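Long-range contact in dehydrogenase (Chromobacterium violaceum, PDB 3Q2I), which probably oxidises the UDP-linked N-acetylglucosaminuronic acid bound here, using NAD, in the biosynthesis of 2,3-diacetamido-2,3-dideoxy-D-mannuronic acid: residues V163-P168 with V242-Y247. Residues are numbered along the deposited sequence; the frame is centred on the assembly and turned at random.
Sequences VFWTRP and VTMLTY. With HP7 ((2S,3S,4R,5R,6R)-5-acetamido-6-[[[(2R,3S,4R,5R)-5-(2,4-dioxopyrimidin-1-yl)-3,4-dihydroxy-oxolan-2-yl]methoxy-hydroxy-phosphoryl]oxy-hydroxy-phosphoryl]oxy-3,4-dihydroxy-oxane-2-carboxylic acid), chain C.
Val163 and Phe164 pair with Val242 and Thr243 as parallel neighbours in the mixed sheet of the C-terminal alpha/beta domain. Strands 156-164 and 237-243 end here, and the chain beyond strand 156-164, from Trp165 to Pro168, lines the UDP-sugar pocket. The backbone ladder runs from Thr243 N to Val163 O and from Thr243 O to Trp165 N, each bond 2.9 Å. Past the strand ends, Arg167 N donates to Met244 O.

The tight part lies around Trp165 O and Met244. Two donors of Thr246 grip Trp165 O from the same face of its carbonyl plane: N at 3.0 Å and OG1 at 2.8 Å. The hydroxyl comes from above that plane, 39° out of it; the amide is tilted 28° from it. Met244 is bent at chi2 (-54°) and chi3, which folds its thioether between Trp165 and Arg167. SD lies 3.8 Å from Trp165 CB and 3.7 Å from Arg167 CG. CE turns on toward the indole, whose one face carries Val163 CG1 over its centre. Trp165 NE1 donates to Val269 O.

Packing thins out toward the far ends. There partly exposed Pro168 sets its CD against HP7 O2, and Tyr247 O is hydrogen-bonded to Ser263 OG of a neighbouring subunit. The Leu245 side chain starts away from 163-168, packs on Arg218 and Asp224, and meets Tyr157 of that subunit.

On the pocket side, Arg167 makes the hydrogen bonds of this contact to HP7. Its guanidinium has Met244 SD over one face and the ribose oxygen O4C of HP7 over the other. Arg167 NH2 is tied to Thr166 O, which holds the group's rotation. Arg167 NE and NH1 both reach carboxylate oxygen O'P of HP7, and NH1 also donates to its sugar ring oxygen O5' at 2.8 Å.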
ATOM      1  N   VAL A 163      25.278  16.401 -12.319  1.00 13.59           N
ATOM      2  CA  VAL A 163      25.909  17.555 -11.621  1.00 15.57           C
ATOM      3  C   VAL A 163      26.829  16.932 -10.595  1.00 18.49           C
ATOM      4  O   VAL A 163      26.394  16.531  -9.501  1.00 15.80           O
ATOM      5  CB  VAL A 163      24.885  18.495 -10.989  1.00 15.75           C
ATOM      6  CG1 VAL A 163      25.625  19.711 -10.316  1.00 18.02           C
ATOM      7  CG2 VAL A 163      23.942  19.017 -12.117  1.00 15.98           C
ATOM      8  N   PHE A 164      28.117  16.884 -10.965  1.00 16.57           N
ATOM      9  CA  PHE A 164      29.131  16.240 -10.105  1.00 16.38           C
ATOM     10  C   PHE A 164      30.059  17.369  -9.627  1.00 17.97           C
ATOM     11  O   PHE A 164      30.996  17.739 -10.327  1.00 21.64           O
ATOM     12  CB  PHE A 164      29.914  15.188 -10.876  1.00 19.16           C
ATOM     13  CG  PHE A 164      29.059  14.056 -11.454  1.00 17.82           C
ATOM     14  CD1 PHE A 164      27.902  13.633 -10.783  1.00 18.73           C
ATOM     15  CD2 PHE A 164      29.434  13.369 -12.590  1.00 17.83           C
ATOM     16  CE1 PHE A 164      27.132  12.578 -11.278  1.00 16.76           C
ATOM     17  CE2 PHE A 164      28.662  12.304 -13.078  1.00 16.56           C
ATOM     18  CZ  PHE A 164      27.528  11.886 -12.377  1.00 17.13           C
ATOM     19  N   TRP A 165      29.716  17.942  -8.489  1.00 16.27           N
ATOM     20  CA  TRP A 165      30.356  19.148  -7.994  1.00 19.51           C
ATOM     21  C   TRP A 165      30.943  18.930  -6.607  1.00 20.29           C
ATOM     22  O   TRP A 165      30.886  17.833  -6.016  1.00 17.55           O
ATOM     23  CB  TRP A 165      29.312  20.274  -7.954  1.00 17.06           C
ATOM     24  CG  TRP A 165      29.003  20.906  -9.299  1.00 16.84           C
ATOM     25  CD1 TRP A 165      29.524  20.628 -10.554  1.00 16.51           C
ATOM     26  CD2 TRP A 165      28.093  21.986  -9.477  1.00 15.53           C
ATOM     27  NE1 TRP A 165      28.960  21.466 -11.490  1.00 18.99           N
ATOM     28  CE2 TRP A 165      28.060  22.290 -10.853  1.00 17.06           C
ATOM     29  CE3 TRP A 165      27.237  22.681  -8.605  1.00 17.79           C
ATOM     30  CZ2 TRP A 165      27.238  23.305 -11.369  1.00 19.26           C
ATOM     31  CZ3 TRP A 165      26.426  23.697  -9.114  1.00 18.74           C
ATOM     32  CH2 TRP A 165      26.432  23.999 -10.500  1.00 17.80           C
ATOM     33  N   THR A 166      31.504  19.998  -6.036  1.00 20.40           N
ATOM     34  CA  THR A 166      32.191  19.841  -4.777  1.00 19.60           C
ATOM     35  C   THR A 166      31.859  20.949  -3.817  1.00 19.35           C
ATOM     36  O   THR A 166      32.045  22.112  -4.177  1.00 21.78           O
ATOM     37  CB  THR A 166      33.728  19.898  -4.989  1.00 20.50           C
ATOM     38  OG1 THR A 166      34.097  18.952  -5.989  1.00 20.91           O
ATOM     39  CG2 THR A 166      34.423  19.641  -3.672  1.00 21.99           C
ATOM     40  N   ARG A 167      31.378  20.628  -2.615  1.00 18.70           N
ATOM     41  CA  ARG A 167      31.077  21.616  -1.578  1.00 21.65           C
ATOM     42  C   ARG A 167      31.618  21.038  -0.285  1.00 21.39           C
ATOM     43  O   ARG A 167      31.203  19.968   0.161  1.00 21.25           O
ATOM     44  CB  ARG A 167      29.572  21.866  -1.377  1.00 20.21           C
ATOM     45  CG  ARG A 167      28.863  22.416  -2.584  1.00 18.74           C
ATOM     46  CD  ARG A 167      29.405  23.783  -2.969  1.00 22.52           C
ATOM     47  NE  ARG A 167      28.665  24.403  -4.063  1.00 20.24           N
ATOM     48  CZ  ARG A 167      28.984  24.273  -5.338  1.00 20.95           C
ATOM     49  NH1 ARG A 167      28.253  24.917  -6.249  1.00 22.75           N
ATOM     50  NH2 ARG A 167      30.006  23.514  -5.728  1.00 22.55           N
ATOM     51  N   PRO A 168      32.623  21.707   0.318  1.00 23.28           N
ATOM     52  CA  PRO A 168      33.225  21.164   1.524  1.00 21.88           C
ATOM     53  C   PRO A 168      32.381  21.567   2.734  1.00 20.27           C
ATOM     54  O   PRO A 168      31.493  22.413   2.594  1.00 20.65           O
ATOM     55  CB  PRO A 168      34.599  21.886   1.568  1.00 24.29           C
ATOM     56  CG  PRO A 168      34.271  23.237   0.926  1.00 22.49           C
ATOM     57  CD  PRO A 168      33.350  22.871  -0.215  1.00 22.85           C
ATOM     58  N   VAL A 242      23.218  13.758  -8.911  1.00 13.30           N
ATOM     59  CA  VAL A 242      23.914  14.899  -8.343  0.50 15.30           C
ATOM     60  C   VAL A 242      24.772  14.472  -7.151  1.00 16.13           C
ATOM     61  O   VAL A 242      24.323  13.677  -6.309  1.00 14.73           O
ATOM     62  CB  VAL A 242      22.908  16.003  -7.993  0.50 15.42           C
ATOM     63  CG1 VAL A 242      22.107  16.376  -9.236  0.50 18.58           C
ATOM     64  CG2 VAL A 242      21.904  15.556  -6.912  0.50 14.40           C
ATOM     65  N   THR A 243      25.989  15.021  -7.011  1.00 16.03           N
ATOM     66  CA  THR A 243      26.634  14.926  -5.709  1.00 16.86           C
ATOM     67  C   THR A 243      27.460  16.173  -5.503  1.00 16.72           C
ATOM     68  O   THR A 243      27.896  16.751  -6.499  1.00 16.61           O
ATOM     69  CB  THR A 243      27.544  13.691  -5.528  1.00 18.01           C
ATOM     70  OG1 THR A 243      28.049  13.639  -4.177  1.00 16.76           O
ATOM     71  CG2 THR A 243      28.627  13.648  -6.629  1.00 17.30           C
ATOM     72  N   MET A 244      27.571  16.601  -4.253  1.00 14.46           N
ATOM     73  CA  MET A 244      28.483  17.708  -3.855  1.00 14.79           C
ATOM     74  C   MET A 244      29.766  17.123  -3.265  1.00 18.06           C
ATOM     75  O   MET A 244      30.548  17.851  -2.628  1.00 20.17           O
ATOM     76  CB  MET A 244      27.790  18.657  -2.869  1.00 16.48           C
ATOM     77  CG  MET A 244      26.615  19.411  -3.453  1.00 15.72           C
ATOM     78  SD  MET A 244      26.976  20.344  -4.956  1.00 18.37           S
ATOM     79  CE  MET A 244      25.909  19.604  -6.187  1.00 18.89           C
ATOM     80  N   LEU A 245      30.003  15.834  -3.455  1.00 18.07           N
ATOM     81  CA  LEU A 245      31.126  15.185  -2.755  1.00 18.75           C
ATOM     82  C   LEU A 245      32.217  14.808  -3.748  1.00 17.07           C
ATOM     83  O   LEU A 245      33.031  13.933  -3.440  1.00 21.11           O
ATOM     84  CB  LEU A 245      30.665  13.870  -2.092  1.00 17.91           C
ATOM     85  CG  LEU A 245      29.528  14.070  -1.097  1.00 18.37           C
ATOM     86  CD1 LEU A 245      29.180  12.730  -0.453  1.00 17.96           C
ATOM     87  CD2 LEU A 245      29.845  15.161  -0.067  1.00 18.56           C
ATOM     88  N   THR A 246      32.293  15.480  -4.896  1.00 16.92           N
ATOM     89  CA  THR A 246      33.184  15.021  -5.963  1.00 17.28           C
ATOM     90  C   THR A 246      34.660  15.316  -5.614  1.00 18.99           C
ATOM     91  O   THR A 246      35.003  16.414  -5.137  1.00 19.92           O
ATOM     92  CB  THR A 246      32.873  15.748  -7.261  1.00 18.41           C
ATOM     93  OG1 THR A 246      31.464  15.586  -7.577  1.00 18.47           O
ATOM     94  CG2 THR A 246      33.712  15.170  -8.386  1.00 19.94           C
ATOM     95  N   TYR A 247      35.492  14.311  -5.852  1.00 19.86           N
ATOM     96  CA  TYR A 247      36.949  14.445  -5.611  1.00 20.97           C
ATOM     97  C   TYR A 247      37.642  14.937  -6.847  1.00 20.85           C
ATOM     98  O   TYR A 247      37.541  14.319  -7.894  1.00 21.95           O
ATOM     99  CB  TYR A 247      37.572  13.097  -5.217  1.00 24.45           C
ATOM    100  CG  TYR A 247      39.083  13.236  -5.098  1.00 24.97           C
ATOM    101  CD1 TYR A 247      39.641  13.811  -3.974  1.00 29.33           C
ATOM    102  CD2 TYR A 247      39.890  12.878  -6.154  1.00 28.89           C
ATOM    103  CE1 TYR A 247      41.012  14.012  -3.886  1.00 27.71           C
ATOM    104  CE2 TYR A 247      41.265  13.052  -6.069  1.00 28.25           C
ATOM    105  CZ  TYR A 247      41.786  13.623  -4.957  1.00 24.96           C
ATOM    106  OH  TYR A 247      43.163  13.806  -4.929  1.00 36.66           O
TER
HETATM  107  N1  HP7 C 550      33.328  25.057  -4.453  1.00 27.56           N
HETATM  108  C2  HP7 C 550      34.265  24.165  -4.131  1.00 24.86           C
HETATM  109  O2  HP7 C 550      34.571  24.004  -2.921  1.00 32.92           O
HETATM  110  N3  HP7 C 550      34.912  23.464  -5.067  1.00 26.57           N
HETATM  111  C4  HP7 C 550      34.619  23.637  -6.363  1.00 28.37           C
HETATM  112  O4  HP7 C 550      35.299  22.996  -7.200  1.00 26.88           O
HETATM  113  C5  HP7 C 550      33.633  24.555  -6.738  1.00 29.09           C
HETATM  114  C6  HP7 C 550      32.997  25.273  -5.734  1.00 32.14           C
HETATM  115  PA  HP7 C 550      30.677  28.600  -7.091  1.00 38.59           P
HETATM  116  PB  HP7 C 550      28.250  29.651  -8.058  1.00 44.70           P
HETATM  117  O'P HP7 C 550      26.512  26.206  -4.259  1.00 27.62           O
HETATM  118  O'Q HP7 C 550      25.565  27.994  -3.389  1.00 28.10           O
HETATM  119  C1' HP7 C 550      26.545  27.660  -8.013  1.00 33.93           C
HETATM  120  O1A HP7 C 550      31.162  27.768  -8.268  1.00 42.54           O
HETATM  121  O1B HP7 C 550      28.702  29.254  -9.443  1.00 45.84           O
HETATM  122  C1C HP7 C 550      32.618  25.747  -3.368  1.00 29.94           C
HETATM  123  C2' HP7 C 550      25.157  27.449  -8.641  1.00 25.92           C
HETATM  124  N2' HP7 C 550      25.028  28.213  -9.883  1.00 26.25           N
HETATM  125  O2A HP7 C 550      31.217  29.975  -6.807  1.00 43.77           O
HETATM  126  O2B HP7 C 550      28.175  31.095  -7.602  1.00 49.85           O
HETATM  127  C2C HP7 C 550      33.294  27.039  -2.929  1.00 51.26           C
HETATM  128  O2C HP7 C 550      33.148  27.057  -1.505  1.00 52.29           O
HETATM  129  C3' HP7 C 550      24.054  27.869  -7.678  1.00 28.19           C
HETATM  130  O3' HP7 C 550      22.824  27.330  -8.220  1.00 25.73           O
HETATM  131  O3A HP7 C 550      29.077  28.720  -7.049  1.00 40.97           O
HETATM  132  O3B HP7 C 550      26.739  29.071  -7.846  1.00 35.92           O
HETATM  133  C3C HP7 C 550      32.387  28.117  -3.500  1.00 38.34           C
HETATM  134  O3C HP7 C 550      32.401  29.284  -2.679  1.00 61.12           O
HETATM  135  C4' HP7 C 550      24.277  27.270  -6.280  1.00 25.34           C
HETATM  136  O4' HP7 C 550      23.359  27.776  -5.317  1.00 29.85           O
HETATM  137  C4C HP7 C 550      30.999  27.483  -3.501  1.00 31.95           C
HETATM  138  O4C HP7 C 550      31.344  26.144  -3.882  1.00 32.80           O
HETATM  139  C5' HP7 C 550      25.665  27.751  -5.812  1.00 27.09           C
HETATM  140  O5' HP7 C 550      26.586  27.112  -6.692  1.00 31.15           O
HETATM  141  C5C HP7 C 550      30.149  28.086  -4.598  1.00 35.04           C
HETATM  142  O5C HP7 C 550      30.849  27.701  -5.774  1.00 33.18           O
HETATM  143  C6' HP7 C 550      25.929  27.310  -4.393  1.00 22.17           C
HETATM  144  C7' HP7 C 550      24.780  27.734 -11.100  1.00 34.49           C
HETATM  145  O7' HP7 C 550      24.501  26.561 -11.386  1.00 33.03           O
HETATM  146  C8' HP7 C 550      24.837  28.751 -12.216  1.00 28.18           C